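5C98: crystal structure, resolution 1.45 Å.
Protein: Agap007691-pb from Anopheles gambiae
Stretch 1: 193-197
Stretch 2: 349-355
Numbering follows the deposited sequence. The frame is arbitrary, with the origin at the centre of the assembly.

Stretch 1 (193-197) ELFQF
Stretch 2, residues 349-355: HANRPFM

Two segments of one chain, far apart in sequence, meet here over a small area, 312 Å² counting both sides. Glu193 and Leu194 belong to a strand that begins earlier in the chain, with phi/psi of -133/153 and -61/139; Phe195 (-129/134) is also extended in its angles, Gln196 turns at -84/70, and Phe197 resumes at -65/146. Across from them, His349 (-110/97), Ala350 (-85/83) and Asn351 (-117/20) lead through Arg352 (-149/164) and Pro353 (-54/140) into the strand that begins with Phe354 (-139/160) and Met355 (-105/148). The register is set by two close pairs: the CA of Phe195 lies 4.6 Å from the CA of Asn351, and the CA of Gln196 lies 4.7 Å from the CA of Arg352. Both segments therefore advance in the same sense through this point.

A single hydrogen bond joins the backbones. Gln196 N donates to Asn351 O at 2.9 Å, and the N-H...O angle of 162° makes it nearly straight. Because it uses main-chain atoms, it fixes the register without calling on either side chain. Within the segments, the turns are accompanied by weak backbone bonds, Phe197 N to Phe195 O at 2.8 Å and Asn351 N to His349 O at 3.0 Å.

The apolar part of the contact centres on Phe195, whose side chain (chi1 t, -175°; chi2 -88°) leaves the backbone sideways yet brings its ring close to the other segment. The peptide between Asn351 and Arg352 covers one ring face, with Phe195 CD2 3.6 Å from Asn351 C. Ala350 O instead approaches the ring edge, 3.4 Å from Phe195 CE2, while Phe195 CZ comes within 3.3 Å of Arg352 O. A flat aromatic ring suits this place, since it can lie against a planar peptide. Phe354 (chi1 p, 58°; chi2 85°) adds a second buried ring: its CE2 is 4.0 Å from Phe195 CE2, which lies at the edge of the Phe354 ring. Pro353 completes the apolar group, its CD 4.4 Å from Phe195 CE1. The same CD packs 3.2 Å from Gln196 O; proline has no amide hydrogen to offer that oxygen, so the approach is a van der Waals contact.

The polar side chains of Gln196, Asn351 and Arg352 all keep some access to solvent. Gln196 (chi1 m, chi2 t, chi3 -2°) is exposed, as befits its amide end, and its aliphatic CB packs 4.2 Å from Arg352 CB. Asn351 adopts chi1 p (52°) with chi2 22°; its CB is 3.9 Å from Leu194 O, and its OD1 accepts a weak hydrogen bond from Arg352 NH1 at 3.1 Å and 133°. Arg352 (chi1 p, chi2 t, chi3 t, chi4 -80°) directs its CA-to-CB bond away from the first segment, and its NE and NH2 find partners elsewhere in the structure. Its contribution to this contact thus comes chiefly through its backbone, while its guanidinium is engaged elsewhere and with its neighbour.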

ATOM      1  N   GLU A 193      12.703 -20.469 -14.563  1.00 23.37           N
ATOM      2  CA  GLU A 193      13.259 -21.178 -13.434  1.00 24.82           C
ATOM      3  C   GLU A 193      12.152 -21.486 -12.444  1.00 22.62           C
ATOM      4  O   GLU A 193      11.160 -20.751 -12.331  1.00 19.44           O
ATOM      5  CB  GLU A 193      14.377 -20.377 -12.745  1.00 24.19           C
ATOM      6  CG  GLU A 193      15.535 -20.046 -13.672  1.00 32.16           C
ATOM      7  CD  GLU A 193      16.760 -19.494 -12.964  1.00 43.80           C
ATOM      8  OE1 GLU A 193      16.966 -19.795 -11.768  1.00 51.97           O
ATOM      9  OE2 GLU A 193      17.543 -18.768 -13.622  1.00 56.37           O
ATOM     10  N   LEU A 194      12.362 -22.553 -11.688  1.00 18.39           N
ATOM     11  CA  LEU A 194      11.412 -22.928 -10.665  1.00 18.66           C
ATOM     12  C   LEU A 194      11.275 -21.806  -9.635  1.00 20.63           C
ATOM     13  O   LEU A 194      12.258 -21.167  -9.229  1.00 19.65           O
ATOM     14  CB  LEU A 194      11.902 -24.208  -9.982  1.00 19.40           C
ATOM     15  CG  LEU A 194      11.034 -24.742  -8.852  1.00 22.23           C
ATOM     16  CD1 LEU A 194      11.145 -26.273  -8.833  1.00 24.11           C
ATOM     17  CD2 LEU A 194      11.442 -24.162  -7.516  1.00 20.74           C
ATOM     18  N   PHE A 195      10.047 -21.560  -9.206  1.00 19.78           N
ATOM     19  CA  PHE A 195       9.785 -20.744  -8.023  1.00 16.46           C
ATOM     20  C   PHE A 195       8.843 -21.551  -7.146  1.00 18.17           C
ATOM     21  O   PHE A 195       7.867 -22.114  -7.642  1.00 19.34           O
ATOM     22  CB  PHE A 195       9.138 -19.396  -8.405  1.00 15.40           C
ATOM     23  CG  PHE A 195       8.961 -18.460  -7.247  1.00 15.95           C
ATOM     24  CD1 PHE A 195       7.830 -18.520  -6.478  1.00 16.43           C
ATOM     25  CD2 PHE A 195       9.921 -17.510  -6.937  1.00 15.49           C
ATOM     26  CE1 PHE A 195       7.651 -17.673  -5.400  1.00 16.89           C
ATOM     27  CE2 PHE A 195       9.748 -16.665  -5.859  1.00 14.15           C
ATOM     28  CZ  PHE A 195       8.627 -16.739  -5.108  1.00 15.64           C
ATOM     29  N   GLN A 196       9.133 -21.630  -5.855  1.00 16.02           N
ATOM     30  CA  GLN A 196       8.396 -22.517  -4.949  1.00 18.49           C
ATOM     31  C   GLN A 196       7.120 -21.825  -4.482  1.00 17.88           C
ATOM     32  O   GLN A 196       6.957 -21.471  -3.320  1.00 18.10           O
ATOM     33  CB  GLN A 196       9.259 -22.937  -3.756  1.00 19.84           C
ATOM     34  CG  GLN A 196      10.503 -23.725  -4.080  1.00 33.98           C
ATOM     35  CD  GLN A 196      11.104 -24.452  -2.874  1.00 38.36           C
ATOM     36  OE1 GLN A 196      10.616 -24.352  -1.735  1.00 33.48           O
ATOM     37  NE2 GLN A 196      12.163 -25.210  -3.133  1.00 45.32           N
ATOM     38  N   PHE A 197       6.180 -21.673  -5.415  1.00 17.20           N
ATOM     39  CA  PHE A 197       4.910 -21.050  -5.083  1.00 17.13           C
ATOM     40  C   PHE A 197       4.153 -21.916  -4.089  1.00 18.54           C
ATOM     41  O   PHE A 197       4.197 -23.147  -4.154  1.00 19.30           O
ATOM     42  CB  PHE A 197       4.049 -20.888  -6.328  1.00 19.56           C
ATOM     43  CG  PHE A 197       4.591 -19.908  -7.332  1.00 16.77           C
ATOM     44  CD1 PHE A 197       4.450 -18.536  -7.138  1.00 15.89           C
ATOM     45  CD2 PHE A 197       5.186 -20.347  -8.490  1.00 17.04           C
ATOM     46  CE1 PHE A 197       4.922 -17.639  -8.080  1.00 16.75           C
ATOM     47  CE2 PHE A 197       5.631 -19.444  -9.438  1.00 19.34           C
ATOM     48  CZ  PHE A 197       5.505 -18.101  -9.232  1.00 17.02           C
ATOM     49  N   HIS A 349      19.048 -15.722  -4.036  1.00 15.59           N
ATOM     50  CA  HIS A 349      18.227 -16.366  -5.057  1.00 15.58           C
ATOM     51  C   HIS A 349      16.817 -16.496  -4.512  1.00 16.01           C
ATOM     52  O   HIS A 349      16.510 -17.412  -3.746  1.00 15.00           O
ATOM     53  CB  HIS A 349      18.841 -17.701  -5.450  1.00 14.37           C
ATOM     54  CG  HIS A 349      20.117 -17.557  -6.200  1.00 15.41           C
ATOM     55  ND1 HIS A 349      20.851 -18.638  -6.636  1.00 20.48           N
ATOM     56  CD2 HIS A 349      20.811 -16.458  -6.581  1.00 15.31           C
ATOM     57  CE1 HIS A 349      21.923 -18.210  -7.274  1.00 25.86           C
ATOM     58  NE2 HIS A 349      21.922 -16.891  -7.252  1.00 20.96           N
ATOM     59  N   ALA A 350      15.969 -15.547  -4.882  1.00 14.83           N
ATOM     60  CA  ALA A 350      14.615 -15.462  -4.345  1.00 15.25           C
ATOM     61  C   ALA A 350      13.725 -16.384  -5.171  1.00 16.71           C
ATOM     62  O   ALA A 350      13.037 -15.968  -6.104  1.00 17.61           O
ATOM     63  CB  ALA A 350      14.127 -14.021  -4.349  1.00 18.23           C
ATOM     64  N   ASN A 351      13.754 -17.672  -4.815  1.00 15.96           N
ATOM     65  CA  ASN A 351      13.042 -18.739  -5.511  1.00 16.07           C
ATOM     66  C   ASN A 351      12.006 -19.382  -4.619  1.00 17.04           C
ATOM     67  O   ASN A 351      11.584 -20.513  -4.867  1.00 16.55           O
ATOM     68  CB  ASN A 351      14.027 -19.785  -6.024  1.00 18.97           C
ATOM     69  CG  ASN A 351      14.953 -20.287  -4.943  1.00 20.06           C
ATOM     70  OD1 ASN A 351      14.651 -20.200  -3.745  1.00 19.74           O
ATOM     71  ND2 ASN A 351      16.116 -20.790  -5.356  1.00 29.45           N
ATOM     72  N   ARG A 352      11.615 -18.679  -3.570  1.00 16.55           N
ATOM     73  CA  ARG A 352      10.577 -19.093  -2.646  1.00 16.65           C
ATOM     74  C   ARG A 352       9.915 -17.836  -2.128  1.00 15.28           C
ATOM     75  O   ARG A 352      10.441 -16.732  -2.328  1.00 15.11           O
ATOM     76  CB  ARG A 352      11.139 -19.924  -1.488  1.00 21.35           C
ATOM     77  CG  ARG A 352      12.349 -19.416  -0.875  1.00 25.57           C
ATOM     78  CD  ARG A 352      12.988 -20.533  -0.013  1.00 35.32           C
ATOM     79  NE  ARG A 352      14.020 -19.975   0.843  1.00 28.43           N
ATOM     80  CZ  ARG A 352      15.249 -19.686   0.430  1.00 20.19           C
ATOM     81  NH1 ARG A 352      15.625 -19.960  -0.823  1.00 33.57           N
ATOM     82  NH2 ARG A 352      16.121 -19.166   1.252  1.00 27.18           N
ATOM     83  N   PRO A 353       8.741 -17.949  -1.522  1.00 13.69           N
ATOM     84  CA  PRO A 353       7.964 -16.761  -1.156  1.00 14.69           C
ATOM     85  C   PRO A 353       8.753 -15.773  -0.333  1.00 12.62           C
ATOM     86  O   PRO A 353       9.503 -16.144   0.581  1.00 14.36           O
ATOM     87  CB  PRO A 353       6.792 -17.337  -0.362  1.00 12.59           C
ATOM     88  CG  PRO A 353       6.600 -18.699  -1.011  1.00 15.04           C
ATOM     89  CD  PRO A 353       7.984 -19.194  -1.284  1.00 15.09           C
ATOM     90  N   PHE A 354       8.550 -14.494  -0.634  1.00 13.39           N
ATOM     91  CA  PHE A 354       9.287 -13.440   0.031  1.00 13.69           C
ATOM     92  C   PHE A 354       8.360 -12.274   0.334  1.00 13.43           C
ATOM     93  O   PHE A 354       7.279 -12.135  -0.256  1.00 13.76           O
ATOM     94  CB  PHE A 354      10.497 -12.986  -0.810  1.00 13.44           C
ATOM     95  CG  PHE A 354      10.154 -12.479  -2.198  1.00 15.06           C
ATOM     96  CD1 PHE A 354       9.787 -11.177  -2.424  1.00 14.53           C
ATOM     97  CD2 PHE A 354      10.237 -13.332  -3.281  1.00 13.47           C
ATOM     98  CE1 PHE A 354       9.494 -10.745  -3.739  1.00 15.65           C
ATOM     99  CE2 PHE A 354       9.949 -12.923  -4.582  1.00 15.55           C
ATOM    100  CZ  PHE A 354       9.594 -11.622  -4.810  1.00 14.80           C
ATOM    101  N   MET A 355       8.793 -11.450   1.273  1.00 12.30           N
ATOM    102  CA  MET A 355       8.134 -10.205   1.633  1.00 11.49           C
ATOM    103  C   MET A 355       8.948  -9.044   1.064  1.00 13.76           C
ATOM    104  O   MET A 355      10.180  -9.117   0.952  1.00 14.47           O
ATOM    105  CB  MET A 355       8.052 -10.082   3.169  1.00 15.10           C
ATOM    106  CG  MET A 355       7.515  -8.764   3.706  1.00 16.01           C
ATOM    107  SD  MET A 355       7.448  -8.919   5.523  1.00 17.26           S
ATOM    108  CE  MET A 355       6.795  -7.301   5.925  1.00 21.87           C
TER